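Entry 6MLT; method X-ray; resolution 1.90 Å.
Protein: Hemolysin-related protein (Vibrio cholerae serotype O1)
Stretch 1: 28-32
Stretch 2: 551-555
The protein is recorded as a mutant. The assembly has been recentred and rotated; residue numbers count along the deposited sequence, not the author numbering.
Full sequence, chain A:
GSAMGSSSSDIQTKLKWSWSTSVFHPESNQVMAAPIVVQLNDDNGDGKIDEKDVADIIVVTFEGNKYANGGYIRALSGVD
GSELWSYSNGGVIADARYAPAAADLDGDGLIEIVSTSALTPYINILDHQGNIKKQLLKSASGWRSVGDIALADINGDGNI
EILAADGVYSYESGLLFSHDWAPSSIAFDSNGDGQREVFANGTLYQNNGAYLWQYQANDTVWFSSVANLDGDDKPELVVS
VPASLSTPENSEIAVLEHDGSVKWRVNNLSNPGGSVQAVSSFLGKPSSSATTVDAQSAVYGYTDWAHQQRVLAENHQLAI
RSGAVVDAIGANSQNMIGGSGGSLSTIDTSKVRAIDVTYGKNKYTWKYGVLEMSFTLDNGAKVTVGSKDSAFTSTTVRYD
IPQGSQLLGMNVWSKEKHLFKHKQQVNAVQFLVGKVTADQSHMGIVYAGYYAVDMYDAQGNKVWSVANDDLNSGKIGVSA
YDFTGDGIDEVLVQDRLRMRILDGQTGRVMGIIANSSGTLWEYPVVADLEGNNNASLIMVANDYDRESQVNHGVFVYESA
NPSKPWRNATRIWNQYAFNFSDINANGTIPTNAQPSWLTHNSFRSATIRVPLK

Stretch 1 (28-32) SNQVM
Stretch 2, residues 551-555: NHGVF

No hydrogen bond joins these two segments, although Gln-30 CA and Gly-553 CA lie 5.4 Å apart; the segments are more than 500 residues apart in sequence and together bury 244 Å², both sides summed. Those two CA atoms are the nearest across the contact, and this pair sets the register. The best candidate for a backbone link, Asn-29 O to Gly-553 N, measures 3.6 Å. Asn-29 ND2 and His-552 NE2 approach to 3.3 Å, but the angle is poor, and NE2 is hydrogen-bonded elsewhere in the structure.

Gly-553 begins the strand 553-555 with phi/psi of 119/-135. At these angles a CB would be jammed against the carbonyl O of His-552, which by itself calls for glycine. The modelled CB would point away from the first segment and lie 4.2 Å from Asn-29 O, so the local backbone, rather than crowding by that oxygen, is the evidence for the requirement. On both sides of the glycine the chain is extended, with His-552 at -149/144, Val-554 at -131/130 and Phe-555 at -128/127.

His-552 has the largest area covered by the opposing segment, 70 Å². Its CA-to-CB bond points toward that segment, and chi1 of 61° (p) with chi2 of -95° places the ring edge beside Asn-29: His-552 CD2 lies 3.3 Å from Asn-29 O, which sits near the ring plane.

Asn-29 also directs its CA-to-CB bond toward the contact, with phi/psi -139/16, chi1 58° (p) and chi2 7°. Gln-30 (-104/144) starts out the other way. Its CA-to-CB bond points away, yet chi angles of -50° (m), -76° (m) and -49° bring the amide end back, with Gln-30 NE2 3.5 Å from His-552 CB. The same nitrogen donates to Asn-29 OD1 at 3.2 Å, with an N-H...acceptor angle of 152°, tying the two neighbouring side chains together within their own segment.

Val-31 (-135/133, chi1 -173°, t) again points its CA-to-CB bond toward the second segment. Its CB packs 3.8 Å from Gly-553 O, while Val-31 CG2 meets Val-554 CG2 at 4.4 Å in a loose apolar contact; Val-554 is also t, at -180°, with its CA-to-CB bond sideways. The ends drop out of the interface: Ser-28 (-93/86, t) and Phe-555 (chi1 -67°, m; chi2 74°) are out of reach, Met-32 (-145/27; t, t, p) leads its side-chain end away, and the CA-to-CB bond of Asn-551 (-155/172; chi1 59°, p; chi2 -30°) points away.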

# COMPACT_ATOMS: atom_id res chain seq x y z
N SER A 28 -26.19 -19.29 15.08
CA SER A 28 -25.45 -18.50 14.09
C SER A 28 -24.07 -18.24 14.67
O SER A 28 -23.82 -17.21 15.29
CB SER A 28 -26.19 -17.21 13.76
OG SER A 28 -25.48 -16.44 12.80
N ASN A 29 -23.15 -19.19 14.47
CA ASN A 29 -21.86 -19.11 15.14
C ASN A 29 -20.70 -19.50 14.24
O ASN A 29 -19.60 -19.77 14.75
CB ASN A 29 -21.86 -20.01 16.39
CG ASN A 29 -22.17 -21.45 16.06
OD1 ASN A 29 -22.26 -21.82 14.89
ND2 ASN A 29 -22.32 -22.27 17.08
N GLN A 30 -20.90 -19.53 12.93
CA GLN A 30 -19.86 -19.82 11.95
C GLN A 30 -19.43 -18.52 11.28
O GLN A 30 -20.26 -17.64 11.04
CB GLN A 30 -20.36 -20.79 10.88
CG GLN A 30 -21.04 -22.05 11.40
CD GLN A 30 -20.04 -23.06 11.93
OE1 GLN A 30 -19.05 -23.38 11.28
NE2 GLN A 30 -20.30 -23.57 13.13
N VAL A 31 -18.14 -18.39 10.97
CA VAL A 31 -17.63 -17.19 10.32
C VAL A 31 -16.69 -17.59 9.19
O VAL A 31 -15.83 -18.46 9.37
CB VAL A 31 -16.92 -16.25 11.32
CG1 VAL A 31 -16.56 -14.94 10.65
CG2 VAL A 31 -17.81 -15.99 12.53
N MET A 32 -16.87 -16.97 8.02
CA MET A 32 -16.04 -17.30 6.86
C MET A 32 -15.77 -16.06 6.01
O MET A 32 -15.54 -16.18 4.80
CB MET A 32 -16.71 -18.42 6.03
CG MET A 32 -15.77 -19.11 5.04
SD MET A 32 -16.25 -20.82 4.68
CE MET A 32 -17.96 -20.61 4.17
N ASN A 551 -12.87 -25.85 14.73
CA ASN A 551 -13.42 -24.81 15.60
C ASN A 551 -14.33 -23.90 14.79
O ASN A 551 -14.44 -24.02 13.56
CB ASN A 551 -12.29 -24.02 16.28
CG ASN A 551 -11.36 -23.33 15.29
OD1 ASN A 551 -11.15 -23.81 14.18
ND2 ASN A 551 -10.79 -22.21 15.70
N HIS A 552 -15.02 -23.01 15.49
CA HIS A 552 -15.91 -22.05 14.85
C HIS A 552 -15.96 -20.77 15.68
O HIS A 552 -15.91 -20.81 16.90
CB HIS A 552 -17.33 -22.61 14.67
CG HIS A 552 -18.02 -22.96 15.96
ND1 HIS A 552 -18.00 -24.24 16.49
CD2 HIS A 552 -18.77 -22.22 16.80
CE1 HIS A 552 -18.71 -24.26 17.60
NE2 HIS A 552 -19.18 -23.04 17.82
N GLY A 553 -16.05 -19.64 14.98
CA GLY A 553 -16.21 -18.34 15.61
C GLY A 553 -15.06 -17.42 15.27
O GLY A 553 -14.63 -17.33 14.11
N VAL A 554 -14.55 -16.74 16.29
CA VAL A 554 -13.47 -15.77 16.16
C VAL A 554 -12.43 -16.08 17.23
O VAL A 554 -12.78 -16.21 18.41
CB VAL A 554 -13.97 -14.32 16.30
CG1 VAL A 554 -12.81 -13.33 16.15
CG2 VAL A 554 -15.05 -14.02 15.27
N PHE A 555 -11.17 -16.17 16.81
CA PHE A 555 -10.08 -16.54 17.70
C PHE A 555 -8.99 -15.50 17.58
O PHE A 555 -8.55 -15.17 16.47
CB PHE A 555 -9.58 -17.95 17.37
CG PHE A 555 -10.59 -19.01 17.68
CD1 PHE A 555 -11.70 -19.19 16.87
CD2 PHE A 555 -10.47 -19.79 18.82
CE1 PHE A 555 -12.66 -20.13 17.18
CE2 PHE A 555 -11.43 -20.73 19.13
CZ PHE A 555 -12.52 -20.90 18.31